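Local coordinates for HutD family protein (Pseudomonas aeruginosa, PDB 1YLL), which is of unknown function but belongs to the cupin-clan HutD family and may, as that family name implies, be linked to histidine utilisation, at residues 150-156 and 178-184; 6-10 and 160-164; 139-143 and 169-174; 43-49 and 108-114; 146-151 and 187-191. All blocks are in the same frame, centred on the assembly; numbering follows the deposited sequence.

Four contacts lie in the barrel formed mostly by the C-terminal half, which the N-terminal strand 6-9 joins, and contact 4 forms the centre of a sheet in the N-terminal half. Contacts 1 and 2 (centres 11 Å apart) share the four-stranded sheet, with Val151 O 2.8 Å from Leu163 N. Contact 2 also reaches the five-stranded sheet of contact 3, where Arg7 O approaches Cys170 N at 2.8 Å. Trp180 of contact 1 packs on contact 3, its CE2 3.3 Å from Leu142 CD2. Contact 5 shares Gly150 and Val151 with contact 1. Contact 4 meets the C-terminal barrel through Leu44 CG and Leu143 CD1 (3.7 Å) and Phe111 CE2 and Cys191 SG (3.5 Å).

Contact 1: residues 150-156 and 178-184; sequences GVAISLQ and QHWRLTA
Leu155 (chi1 t, chi2 p) lays its CD1 over the six-membered ring of Trp180 (chi1 m), 3.9 Å from the centroid and 7° off the normal, a CH-pi contact; Leu155 CD2 lies 3.8 Å from Trp180 CH2, and Ile153 CG2 sits at the ring edge, 3.9 Å from Trp180 CE3. Strands 151-155 and 178-184 run antiparallel at 156°, axes 4.6 Å apart. Ala152/Thr183 and Ser154/Arg181 are hydrogen-bonded pairs: Ala152 N to Thr183 O and Thr183 N to Ala152 O, both 2.8 Å; Ser154 N to Arg181 O 2.9 Å and Arg181 N to Ser154 O 3.0 Å. This is the middle of a four-stranded sheet of the cupin-like C-terminal barrel; Ile153, Leu155, Trp180 and Leu182 share one face, where Ile153 and Trp180 meet Leu169 and Leu182 meets Val190. Ile153 CG1 touches Leu182 CD2 at 3.6 Å. Gln156, at phi/psi 56/35, sends N to His179 O (2.9 Å), and its OE1 accepts from His179 N (2.7 Å). A water joins Ser154 OG and His179 O, each 3.0 Å.

Contact 2: residues 6-10 and 160-164; sequences LRILR and RGQLA
Arg160 curls its side chain (chi1 to chi3 all m) towards Leu6, whose CG sits over one face of the guanidinium, with Leu6 CB 3.7 Å from Arg160 NH2; NH2 donates to a water at 2.8 Å. Gly161 (phi/psi 134/179) packs against Ile8, its CA 3.7 Å from Ile8 CD1; a CB there would come within 2.3 Å of that methyl. Gln162 turns its side chain away, but its backbone O accepts from Arg10 NH2 at 2.9 Å, and a water bridges Gln162 N (2.8 Å) and Arg10 NH1 (3.1 Å). Leu163 (m, p) brings CD1 to 3.8 Å from CD1 of Ile8 (m, t). Ala164 N donates to Asp167, which also makes a salt bridge with the Arg10 guanidinium. Strands 6-9 and 160-163 point almost the same way, 15° apart, with axes 8.1 Å apart, too far for strand pairing. They are edge strands of different sheets, and side chains fill the gap, an arrangement consistent with the seam between two sheets of a cupin-type β-barrel.

Contact 3: residues 139-143 and 169-174; sequences ASTLL and LCAEGL
An antiparallel pair inside the five-stranded sheet of the C-terminal β-barrel, strands 141-143 and 169-171 run at 176° with axes 4.8 Å apart. Leu142 and Ala171 form the hydrogen-bonded pair: Leu142 N donates to Ala171 O and Ala171 N to Leu142 O, both at 2.8 Å. The backbone groups that point away from this pair bond to the flanking strands, Cys170 and Glu172 with Arg7 and Glu5, Thr141 and Leu143 with Leu195 and Val193. Past the strand end, Glu172 and Gly173 (phi/psi 68/25) turn the chain so that Leu174 N donates to Ser140 O at 3.0 Å. Gly173 N is also 3.1 Å from Ser140 O, but the angle is poor; it donates instead to a water at 3.0 Å, which lies 2.6 Å from Thr141 OG1 and is hydrogen-bonded to it. Ser140 N is taken up by Asp196. Leu142 (t, p), Leu169, Ala171 and Leu174 face Trp180, Leu142 CD2 and Leu169 CD2 being 4.1 Å apart and Leu174 CD1 3.6 Å from Ala139 O. On the other face, with Leu143 in the m, t rotamer, Leu143 CD2 packs 3.5 Å from Cys170 SG.

Contact 4: residues 43-49 and 108-114; sequences RLSIADV and IRDFNLI
Asp48 OD1 and Arg109 NE form a salt bridge of 2.7 Å across a non-hydrogen-bonded pair, near one end of an antiparallel strand pair at the centre of the six-stranded sheet of the N-terminal β-barrel half. A water accepts from Arg109 NH2 at 3.1 Å and lies 2.5 Å from Asp48 OD1, while Ile46 CG2 covers one guanidinium face, 3.7 Å from Arg109 NH2. Strands 43-49 and 108-114 run at 157°, axes 4.6 Å apart. Four hydrogen-bonded pairs join them: Arg43 N to Ile114 O 2.8 Å and Ile114 N to Arg43 O 2.9 Å; Ser45 N to Asn112 O 3.0 Å and Asn112 N to Ser45 O 2.7 Å; Ala47 N to Asp110 O 3.0 Å and Asp110 N to Ala47 O 2.8 Å; Val49 N to Ile108 O and Ile108 N to Val49 O, both 3.0 Å. The buried face with Arg43, Ser45, Asp110 and Asn112 mixes these polar groups with Ala47, Val49, Ile108 and Ile114: Arg43 salt-bridges Glu28, and Asn112 OD1 accepts from Arg63. Leu44, Phe111 and Leu113 on the other face reach the C-terminal half, where Phe111 stacks on Phe145. Phe111 (chi1 t) brings CZ to 3.5 Å from Leu44 CD2.

Contact 5: residues 146-151 and 187-191; sequences AQQDGV and PAWVC
A G1 β-bulge ends the turn between strands 141-146 and 151-155: Gly150 and Val151 both face Leu163, and Gly150 adopts phi/psi 98/12, where a side chain would jam against the carbonyl O of Asp149. The turn folds over the start of strand 187-197. Its first residue still pairs with that strand, Ala146 and Val190 forming an antiparallel non-hydrogen-bonded pair with CA atoms 4.4 Å apart. The next residue supplies the backbone link, Gln147 N donating to Trp189 O at 2.9 Å. Gln147 then bends to phi/psi -80/-40 and the regular pairing stops. Its side chain, extended (t, t), passes beside Trp189, with Gln147 OE1 3.8 Å from Trp189 CB; that oxygen accepts from Arg88, which also makes a cation-pi contact with the Trp189 ring. Gln148 (chi1 m) covers Ala188, the two CB atoms 3.9 Å apart. Asp149 points away, although its O is 3.9 Å from Ala188 CB. The second bulge residue, Val151 (chi1 t), rests its CG2 against two partners, 3.6 Å from Ala188 CB and 3.7 Å from Val190 CG1. Val151 and Val190 both touch Leu182 of strand 178-184, Ala188 pairs through its backbone with Val129, and Trp189 packs on Arg128, so the turn links the five-stranded sheet to the four-stranded one at one end of the barrel.

Contact 1: residues 150-156 and 178-184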
# COMPACT_ATOMS: atom_id res chain seq x y z
N GLY D 150 7.62 -14.04 0.53
CA GLY D 150 7.19 -12.98 -0.36
C GLY D 150 5.82 -12.36 -0.25
O GLY D 150 5.44 -11.60 -1.15
N VAL D 151 5.09 -12.62 0.83
CA VAL D 151 3.77 -12.03 0.94
C VAL D 151 3.73 -10.69 1.63
O VAL D 151 4.11 -10.55 2.80
CB VAL D 151 2.79 -12.98 1.67
CG1 VAL D 151 1.41 -12.32 1.79
CG2 VAL D 151 2.66 -14.28 0.88
N ALA D 152 3.25 -9.69 0.90
CA ALA D 152 3.13 -8.35 1.45
C ALA D 152 1.68 -8.16 1.91
O ALA D 152 0.75 -8.56 1.22
CB ALA D 152 3.50 -7.30 0.40
N ILE D 153 1.51 -7.52 3.05
CA ILE D 153 0.18 -7.31 3.62
C ILE D 153 -0.18 -5.84 3.79
O ILE D 153 0.62 -5.04 4.25
CB ILE D 153 0.06 -7.90 5.04
CG1 ILE D 153 0.57 -9.33 5.09
CG2 ILE D 153 -1.40 -7.86 5.49
CD1 ILE D 153 0.62 -9.90 6.52
N SER D 154 -1.40 -5.49 3.40
CA SER D 154 -1.83 -4.13 3.63
C SER D 154 -3.17 -4.22 4.35
O SER D 154 -3.91 -5.19 4.16
CB SER D 154 -1.95 -3.37 2.31
OG SER D 154 -3.06 -3.83 1.58
N LEU D 155 -3.44 -3.24 5.20
CA LEU D 155 -4.68 -3.16 5.98
C LEU D 155 -5.25 -1.76 5.75
O LEU D 155 -4.57 -0.76 5.98
CB LEU D 155 -4.39 -3.38 7.46
CG LEU D 155 -5.49 -3.09 8.51
CD1 LEU D 155 -6.75 -3.90 8.21
CD2 LEU D 155 -4.97 -3.47 9.88
N GLN D 156 -6.51 -1.70 5.31
CA GLN D 156 -7.18 -0.43 4.99
C GLN D 156 -6.37 0.36 3.95
O GLN D 156 -6.32 1.60 3.99
CB GLN D 156 -7.40 0.41 6.26
CG GLN D 156 -7.96 -0.35 7.48
CD GLN D 156 -9.38 -0.88 7.31
OE1 GLN D 156 -9.69 -1.60 6.36
NE2 GLN D 156 -10.26 -0.53 8.25
N GLN D 178 -12.59 -4.72 8.65
CA GLN D 178 -11.25 -4.53 8.16
C GLN D 178 -11.09 -4.98 6.72
O GLN D 178 -11.66 -6.00 6.31
CB GLN D 178 -10.24 -5.33 9.00
CG GLN D 178 -10.40 -5.18 10.53
CD GLN D 178 -10.15 -3.74 11.01
OE1 GLN D 178 -10.80 -3.26 11.95
NE2 GLN D 178 -9.22 -3.05 10.38
N HIS D 179 -10.30 -4.24 5.96
CA HIS D 179 -10.04 -4.61 4.58
C HIS D 179 -8.59 -5.06 4.49
O HIS D 179 -7.65 -4.27 4.62
CB HIS D 179 -10.30 -3.45 3.60
CG HIS D 179 -10.17 -3.85 2.17
ND1 HIS D 179 -10.07 -2.93 1.15
CD2 HIS D 179 -10.09 -5.07 1.60
CE1 HIS D 179 -9.94 -3.58 -0.00
NE2 HIS D 179 -9.95 -4.88 0.25
N TRP D 180 -8.40 -6.37 4.30
CA TRP D 180 -7.08 -6.97 4.20
C TRP D 180 -6.71 -7.32 2.77
O TRP D 180 -7.50 -7.95 2.06
CB TRP D 180 -7.03 -8.28 5.01
CG TRP D 180 -7.20 -8.13 6.47
CD1 TRP D 180 -8.35 -8.32 7.20
CD2 TRP D 180 -6.18 -7.79 7.40
NE1 TRP D 180 -8.09 -8.13 8.53
CE2 TRP D 180 -6.77 -7.81 8.68
CE3 TRP D 180 -4.82 -7.49 7.27
CZ2 TRP D 180 -6.04 -7.52 9.85
CZ3 TRP D 180 -4.08 -7.20 8.45
CH2 TRP D 180 -4.70 -7.22 9.70
N ARG D 181 -5.49 -6.96 2.35
CA ARG D 181 -5.03 -7.28 1.01
C ARG D 181 -3.64 -7.89 1.06
O ARG D 181 -2.76 -7.37 1.73
CB ARG D 181 -5.03 -6.04 0.12
CG ARG D 181 -4.58 -6.38 -1.32
CD ARG D 181 -4.49 -5.15 -2.22
NE ARG D 181 -5.75 -4.42 -2.28
CZ ARG D 181 -6.86 -4.89 -2.84
NH1 ARG D 181 -6.87 -6.10 -3.40
NH2 ARG D 181 -7.96 -4.15 -2.83
N LEU D 182 -3.43 -9.00 0.36
CA LEU D 182 -2.13 -9.63 0.34
C LEU D 182 -1.64 -9.62 -1.10
O LEU D 182 -2.43 -9.79 -2.03
CB LEU D 182 -2.21 -11.09 0.78
CG LEU D 182 -2.90 -11.32 2.12
CD1 LEU D 182 -2.95 -12.82 2.36
CD2 LEU D 182 -2.19 -10.64 3.23
N THR D 183 -0.34 -9.44 -1.26
CA THR D 183 0.23 -9.44 -2.58
C THR D 183 1.52 -10.27 -2.59
O THR D 183 2.20 -10.37 -1.57
CB THR D 183 0.52 -8.00 -3.02
OG1 THR D 183 1.12 -8.03 -4.32
CG2 THR D 183 1.44 -7.34 -2.05
N ALA D 184 1.81 -10.90 -3.72
CA ALA D 184 3.02 -11.71 -3.83
C ALA D 184 3.50 -11.77 -5.29
O ALA D 184 2.69 -11.80 -6.20
CB ALA D 184 2.75 -13.11 -3.31
O HOH W 1 -5.83 -3.11 2.54

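Contact 2: residues 6-10 and 160-164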
# COMPACT_ATOMS: atom_id res chain seq x y z
N LEU D 6 -0.58 -4.50 16.02
CA LEU D 6 -0.14 -5.29 14.87
C LEU D 6 1.37 -5.53 14.86
O LEU D 6 2.15 -4.59 14.87
CB LEU D 6 -0.57 -4.59 13.59
CG LEU D 6 -0.41 -5.41 12.32
CD1 LEU D 6 1.02 -5.36 11.82
CD2 LEU D 6 -0.85 -6.84 12.61
N ARG D 7 1.77 -6.80 14.81
CA ARG D 7 3.18 -7.14 14.80
C ARG D 7 3.41 -8.32 13.87
O ARG D 7 2.52 -9.15 13.68
CB ARG D 7 3.64 -7.54 16.21
CG ARG D 7 3.49 -6.46 17.28
CD ARG D 7 4.50 -5.34 17.10
NE ARG D 7 4.58 -4.46 18.26
CZ ARG D 7 3.56 -3.73 18.73
NH1 ARG D 7 2.38 -3.77 18.13
NH2 ARG D 7 3.73 -2.96 19.80
N ILE D 8 4.58 -8.37 13.25
CA ILE D 8 4.90 -9.48 12.39
C ILE D 8 5.90 -10.31 13.16
O ILE D 8 6.98 -9.82 13.55
CB ILE D 8 5.46 -9.03 11.04
CG1 ILE D 8 4.36 -8.27 10.27
CG2 ILE D 8 5.89 -10.24 10.22
CD1 ILE D 8 4.78 -7.79 8.89
N LEU D 9 5.52 -11.56 13.43
CA LEU D 9 6.37 -12.46 14.19
C LEU D 9 7.32 -13.15 13.23
O LEU D 9 6.91 -13.60 12.17
CB LEU D 9 5.50 -13.49 14.95
CG LEU D 9 4.43 -12.79 15.81
CD1 LEU D 9 3.46 -13.81 16.38
CD2 LEU D 9 5.11 -11.97 16.91
N ARG D 10 8.60 -13.18 13.57
CA ARG D 10 9.56 -13.80 12.69
C ARG D 10 9.94 -15.22 13.10
O ARG D 10 10.28 -15.49 14.24
CB ARG D 10 10.82 -12.93 12.62
CG ARG D 10 10.47 -11.48 12.27
CD ARG D 10 10.03 -11.35 10.82
NE ARG D 10 9.59 -9.99 10.52
CZ ARG D 10 9.08 -9.59 9.35
NH1 ARG D 10 8.71 -8.33 9.19
NH2 ARG D 10 8.96 -10.45 8.34
N ARG D 160 1.68 -2.88 5.61
CA ARG D 160 2.03 -3.14 7.00
C ARG D 160 3.21 -4.08 7.15
O ARG D 160 3.52 -4.49 8.27
CB ARG D 160 0.83 -3.73 7.76
CG ARG D 160 -0.38 -2.81 7.77
CD ARG D 160 0.00 -1.45 8.29
NE ARG D 160 0.42 -1.52 9.68
CZ ARG D 160 -0.36 -1.23 10.70
NH1 ARG D 160 -1.61 -0.83 10.49
NH2 ARG D 160 0.09 -1.35 11.94
N GLY D 161 3.85 -4.43 6.05
CA GLY D 161 4.98 -5.33 6.17
C GLY D 161 4.99 -6.46 5.17
O GLY D 161 4.10 -6.60 4.32
N GLN D 162 6.04 -7.27 5.27
CA GLN D 162 6.22 -8.40 4.38
C GLN D 162 6.64 -9.60 5.18
O GLN D 162 7.39 -9.49 6.15
CB GLN D 162 7.32 -8.11 3.37
CG GLN D 162 6.87 -7.32 2.17
CD GLN D 162 8.04 -6.95 1.29
OE1 GLN D 162 8.84 -6.07 1.63
NE2 GLN D 162 8.17 -7.63 0.15
N LEU D 163 6.18 -10.76 4.73
CA LEU D 163 6.50 -12.00 5.41
C LEU D 163 7.44 -12.93 4.64
O LEU D 163 7.24 -13.19 3.46
CB LEU D 163 5.20 -12.76 5.73
CG LEU D 163 4.23 -12.37 6.87
CD1 LEU D 163 3.86 -10.92 6.87
CD2 LEU D 163 2.97 -13.23 6.71
N ALA D 164 8.45 -13.43 5.35
CA ALA D 164 9.36 -14.41 4.77
C ALA D 164 8.71 -15.76 5.12
O ALA D 164 7.69 -15.80 5.84
CB ALA D 164 10.75 -14.30 5.41
O HOH W 2 2.48 -1.57 13.39
O HOH W 3 7.98 -6.25 6.95

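Contact 3: residues 139-143 and 169-174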
# COMPACT_ATOMS: atom_id res chain seq x y z
N ALA D 139 -13.34 -9.84 12.24
CA ALA D 139 -12.62 -10.55 13.31
C ALA D 139 -11.69 -9.62 14.05
O ALA D 139 -10.96 -8.81 13.44
CB ALA D 139 -11.83 -11.72 12.73
N SER D 140 -11.69 -9.77 15.36
CA SER D 140 -10.86 -8.96 16.24
C SER D 140 -9.42 -9.43 16.24
O SER D 140 -8.51 -8.65 16.49
CB SER D 140 -11.42 -9.00 17.66
OG SER D 140 -11.38 -10.30 18.17
N THR D 141 -9.22 -10.73 16.00
CA THR D 141 -7.85 -11.23 15.95
C THR D 141 -7.57 -11.92 14.62
O THR D 141 -8.38 -12.73 14.16
CB THR D 141 -7.58 -12.23 17.08
OG1 THR D 141 -7.56 -11.54 18.34
CG2 THR D 141 -6.22 -12.93 16.87
N LEU D 142 -6.47 -11.54 13.98
CA LEU D 142 -6.05 -12.18 12.74
C LEU D 142 -4.60 -12.68 12.86
O LEU D 142 -3.71 -11.93 13.22
CB LEU D 142 -6.17 -11.26 11.50
CG LEU D 142 -5.43 -11.79 10.25
CD1 LEU D 142 -6.13 -13.05 9.72
CD2 LEU D 142 -5.38 -10.77 9.13
N LEU D 143 -4.39 -13.96 12.59
CA LEU D 143 -3.05 -14.50 12.57
C LEU D 143 -2.89 -14.90 11.09
O LEU D 143 -3.69 -15.66 10.55
CB LEU D 143 -2.94 -15.74 13.47
CG LEU D 143 -3.31 -15.46 14.93
CD1 LEU D 143 -3.48 -16.76 15.71
CD2 LEU D 143 -2.22 -14.58 15.51
N LEU D 169 1.88 -12.72 10.71
CA LEU D 169 1.35 -11.46 11.17
C LEU D 169 0.43 -11.78 12.34
O LEU D 169 -0.30 -12.76 12.29
CB LEU D 169 0.51 -10.81 10.09
CG LEU D 169 -0.22 -9.58 10.65
CD1 LEU D 169 0.56 -8.34 10.25
CD2 LEU D 169 -1.62 -9.50 10.14
N CYS D 170 0.48 -10.98 13.40
CA CYS D 170 -0.44 -11.20 14.52
C CYS D 170 -1.10 -9.86 14.78
O CYS D 170 -0.41 -8.91 15.16
CB CYS D 170 0.31 -11.65 15.78
SG CYS D 170 -0.80 -11.92 17.26
N ALA D 171 -2.41 -9.77 14.54
CA ALA D 171 -3.16 -8.53 14.80
C ALA D 171 -4.25 -8.82 15.82
O ALA D 171 -5.10 -9.70 15.64
CB ALA D 171 -3.78 -7.99 13.51
N GLU D 172 -4.24 -8.07 16.92
CA GLU D 172 -5.23 -8.30 17.96
C GLU D 172 -5.95 -7.01 18.29
O GLU D 172 -5.44 -5.94 18.02
CB GLU D 172 -4.55 -8.82 19.24
CG GLU D 172 -4.37 -10.32 19.34
CD GLU D 172 -3.73 -10.70 20.67
OE1 GLU D 172 -2.56 -10.32 20.89
OE2 GLU D 172 -4.40 -11.36 21.50
N GLY D 173 -7.13 -7.14 18.88
CA GLY D 173 -7.90 -5.98 19.28
C GLY D 173 -8.43 -5.13 18.16
O GLY D 173 -8.66 -3.93 18.33
N LEU D 174 -8.62 -5.74 16.99
CA LEU D 174 -9.14 -5.03 15.83
C LEU D 174 -10.60 -4.71 16.09
O LEU D 174 -11.32 -5.51 16.67
CB LEU D 174 -9.02 -5.91 14.57
CG LEU D 174 -7.60 -6.28 14.11
CD1 LEU D 174 -7.64 -7.56 13.28
CD2 LEU D 174 -7.01 -5.16 13.30
O HOH W 4 -8.45 -9.60 19.91

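Contact 4: residues 43-49 and 108-114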
# COMPACT_ATOMS: atom_id res chain seq x y z
N ARG D 43 -3.68 -20.90 20.87
CA ARG D 43 -2.26 -21.01 20.67
C ARG D 43 -2.00 -21.46 19.24
O ARG D 43 -2.69 -22.36 18.73
CB ARG D 43 -1.68 -22.06 21.61
CG ARG D 43 -0.21 -22.30 21.47
CD ARG D 43 0.23 -23.16 22.64
NE ARG D 43 1.56 -23.75 22.47
CZ ARG D 43 1.80 -24.90 21.84
NH1 ARG D 43 3.04 -25.35 21.76
NH2 ARG D 43 0.82 -25.59 21.28
N LEU D 44 -1.01 -20.84 18.60
CA LEU D 44 -0.65 -21.18 17.23
C LEU D 44 0.78 -21.70 17.29
O LEU D 44 1.64 -21.11 17.97
CB LEU D 44 -0.68 -19.92 16.36
CG LEU D 44 -1.39 -19.74 15.01
CD1 LEU D 44 -0.39 -19.14 14.00
CD2 LEU D 44 -2.06 -21.02 14.51
N SER D 45 1.08 -22.77 16.58
CA SER D 45 2.44 -23.30 16.65
C SER D 45 2.78 -24.14 15.42
O SER D 45 1.90 -24.50 14.64
CB SER D 45 2.57 -24.21 17.87
OG SER D 45 1.63 -25.29 17.80
N ILE D 46 4.08 -24.42 15.29
CA ILE D 46 4.58 -25.30 14.23
C ILE D 46 5.23 -26.45 14.99
O ILE D 46 5.95 -26.22 15.95
CB ILE D 46 5.69 -24.65 13.42
CG1 ILE D 46 5.15 -23.51 12.58
CG2 ILE D 46 6.33 -25.71 12.50
CD1 ILE D 46 6.33 -22.64 12.15
N ALA D 47 4.97 -27.68 14.60
CA ALA D 47 5.61 -28.78 15.30
C ALA D 47 6.38 -29.63 14.31
O ALA D 47 6.08 -29.62 13.11
CB ALA D 47 4.58 -29.64 16.04
N ASP D 48 7.43 -30.27 14.81
CA ASP D 48 8.22 -31.18 14.01
C ASP D 48 7.83 -32.53 14.56
O ASP D 48 7.79 -32.72 15.77
CB ASP D 48 9.72 -30.96 14.20
CG ASP D 48 10.22 -29.76 13.44
OD1 ASP D 48 9.38 -28.89 13.13
OD2 ASP D 48 11.43 -29.69 13.15
N VAL D 49 7.49 -33.46 13.68
CA VAL D 49 7.11 -34.77 14.14
C VAL D 49 8.10 -35.66 13.44
O VAL D 49 8.04 -35.81 12.22
CB VAL D 49 5.68 -35.12 13.71
CG1 VAL D 49 5.28 -36.44 14.33
CG2 VAL D 49 4.73 -34.01 14.13
N ILE D 108 7.83 -34.85 9.36
CA ILE D 108 7.04 -33.78 8.77
C ILE D 108 7.09 -32.59 9.72
O ILE D 108 7.61 -32.68 10.83
CB ILE D 108 5.52 -34.15 8.61
CG1 ILE D 108 4.92 -34.54 9.96
CG2 ILE D 108 5.33 -35.32 7.62
CD1 ILE D 108 3.42 -34.79 9.85
N ARG D 109 6.55 -31.49 9.25
CA ARG D 109 6.40 -30.29 10.08
C ARG D 109 4.94 -29.95 9.87
O ARG D 109 4.39 -30.11 8.77
CB ARG D 109 7.25 -29.12 9.58
CG ARG D 109 8.75 -29.40 9.63
CD ARG D 109 9.55 -28.09 9.54
NE ARG D 109 9.61 -27.44 10.85
CZ ARG D 109 9.94 -26.16 11.04
NH1 ARG D 109 10.22 -25.40 10.00
NH2 ARG D 109 9.98 -25.65 12.26
N ASP D 110 4.29 -29.51 10.94
CA ASP D 110 2.89 -29.17 10.82
C ASP D 110 2.63 -27.80 11.42
O ASP D 110 3.51 -27.19 12.04
CB ASP D 110 1.98 -30.22 11.49
CG ASP D 110 2.28 -30.43 12.96
OD1 ASP D 110 2.65 -29.47 13.68
OD2 ASP D 110 2.11 -31.59 13.39
N PHE D 111 1.43 -27.30 11.16
CA PHE D 111 0.98 -26.00 11.63
C PHE D 111 -0.26 -26.32 12.47
O PHE D 111 -1.17 -27.02 11.99
CB PHE D 111 0.65 -25.19 10.38
CG PHE D 111 0.06 -23.84 10.66
CD1 PHE D 111 0.84 -22.84 11.26
CD2 PHE D 111 -1.24 -23.57 10.31
CE1 PHE D 111 0.30 -21.58 11.50
CE2 PHE D 111 -1.79 -22.30 10.54
CZ PHE D 111 -1.02 -21.31 11.14
N ASN D 112 -0.31 -25.80 13.70
CA ASN D 112 -1.38 -26.17 14.62
C ASN D 112 -2.09 -24.99 15.21
O ASN D 112 -1.43 -24.09 15.69
CB ASN D 112 -0.77 -26.90 15.83
CG ASN D 112 -0.52 -28.37 15.59
OD1 ASN D 112 -1.46 -29.16 15.48
ND2 ASN D 112 0.75 -28.76 15.52
N LEU D 113 -3.43 -25.03 15.22
CA LEU D 113 -4.21 -23.99 15.93
C LEU D 113 -4.88 -24.80 17.05
O LEU D 113 -5.44 -25.83 16.77
CB LEU D 113 -5.35 -23.45 15.05
CG LEU D 113 -6.07 -22.11 15.33
CD1 LEU D 113 -7.53 -22.23 15.05
CD2 LEU D 113 -5.79 -21.55 16.70
N ILE D 114 -4.76 -24.35 18.29
CA ILE D 114 -5.46 -25.02 19.39
C ILE D 114 -6.22 -23.90 20.08
O ILE D 114 -5.61 -22.89 20.42
CB ILE D 114 -4.44 -25.66 20.36
CG1 ILE D 114 -3.58 -26.66 19.57
CG2 ILE D 114 -5.16 -26.35 21.56
CD1 ILE D 114 -2.53 -27.35 20.40
O HOH W 5 8.72 -27.11 14.74

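Contact 5: residues 146-151 and 187-191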
# COMPACT_ATOMS: atom_id res chain seq x y z
N ALA D 146 2.62 -17.26 6.80
CA ALA D 146 3.08 -17.46 5.43
C ALA D 146 3.88 -18.75 5.34
O ALA D 146 4.87 -18.88 6.05
CB ALA D 146 3.99 -16.28 5.00
N GLN D 147 3.45 -19.70 4.52
CA GLN D 147 4.24 -20.93 4.41
C GLN D 147 5.42 -20.64 3.46
O GLN D 147 6.55 -21.08 3.68
CB GLN D 147 3.43 -22.08 3.84
CG GLN D 147 4.28 -23.31 3.75
CD GLN D 147 3.61 -24.44 3.06
OE1 GLN D 147 2.65 -24.25 2.31
NE2 GLN D 147 4.14 -25.64 3.27
N GLN D 148 5.13 -19.90 2.41
CA GLN D 148 6.16 -19.54 1.43
C GLN D 148 6.50 -18.05 1.53
O GLN D 148 5.72 -17.25 2.03
CB GLN D 148 5.68 -19.96 0.05
CG GLN D 148 5.52 -21.48 -0.01
CD GLN D 148 4.65 -21.97 -1.13
OE1 GLN D 148 4.90 -23.04 -1.70
NE2 GLN D 148 3.60 -21.22 -1.44
N ASP D 149 7.69 -17.69 1.07
CA ASP D 149 8.16 -16.31 1.16
C ASP D 149 7.55 -15.31 0.17
O ASP D 149 7.03 -15.69 -0.87
CB ASP D 149 9.69 -16.29 0.97
CG ASP D 149 10.33 -15.04 1.52
OD1 ASP D 149 9.79 -13.94 1.30
OD2 ASP D 149 11.38 -15.13 2.18
N GLY D 150 7.62 -14.04 0.53
CA GLY D 150 7.19 -12.98 -0.36
C GLY D 150 5.82 -12.36 -0.25
O GLY D 150 5.44 -11.60 -1.15
N VAL D 151 5.09 -12.62 0.83
CA VAL D 151 3.77 -12.03 0.94
C VAL D 151 3.73 -10.69 1.63
O VAL D 151 4.11 -10.55 2.80
CB VAL D 151 2.79 -12.98 1.67
CG1 VAL D 151 1.41 -12.32 1.79
CG2 VAL D 151 2.66 -14.28 0.88
N PRO D 187 3.77 -17.03 -6.50
CA PRO D 187 2.65 -17.55 -5.71
C PRO D 187 3.08 -18.08 -4.36
O PRO D 187 4.08 -18.80 -4.24
CB PRO D 187 2.08 -18.63 -6.61
CG PRO D 187 2.23 -17.98 -7.97
CD PRO D 187 3.64 -17.44 -7.91
N ALA D 188 2.31 -17.73 -3.33
CA ALA D 188 2.69 -18.15 -2.00
C ALA D 188 1.45 -18.51 -1.23
O ALA D 188 0.44 -17.81 -1.28
CB ALA D 188 3.45 -17.05 -1.29
N TRP D 189 1.55 -19.63 -0.53
CA TRP D 189 0.48 -20.12 0.30
C TRP D 189 0.57 -19.48 1.66
O TRP D 189 1.66 -19.37 2.23
CB TRP D 189 0.60 -21.64 0.45
CG TRP D 189 0.04 -22.44 -0.68
CD1 TRP D 189 0.75 -23.04 -1.71
CD2 TRP D 189 -1.33 -22.73 -0.91
NE1 TRP D 189 -0.11 -23.69 -2.55
CE2 TRP D 189 -1.40 -23.52 -2.09
CE3 TRP D 189 -2.53 -22.40 -0.24
CZ2 TRP D 189 -2.61 -23.98 -2.62
CZ3 TRP D 189 -3.72 -22.85 -0.76
CH2 TRP D 189 -3.76 -23.64 -1.94
N VAL D 190 -0.59 -19.07 2.17
CA VAL D 190 -0.70 -18.48 3.52
C VAL D 190 -1.87 -19.14 4.22
O VAL D 190 -2.73 -19.71 3.58
CB VAL D 190 -0.96 -16.93 3.47
CG1 VAL D 190 0.19 -16.21 2.75
CG2 VAL D 190 -2.22 -16.63 2.76
N CYS D 191 -1.88 -19.08 5.56
CA CYS D 191 -3.00 -19.62 6.30
C CYS D 191 -3.54 -18.47 7.12
O CYS D 191 -2.82 -17.87 7.95
CB CYS D 191 -2.57 -20.76 7.19
SG CYS D 191 -4.03 -21.63 7.91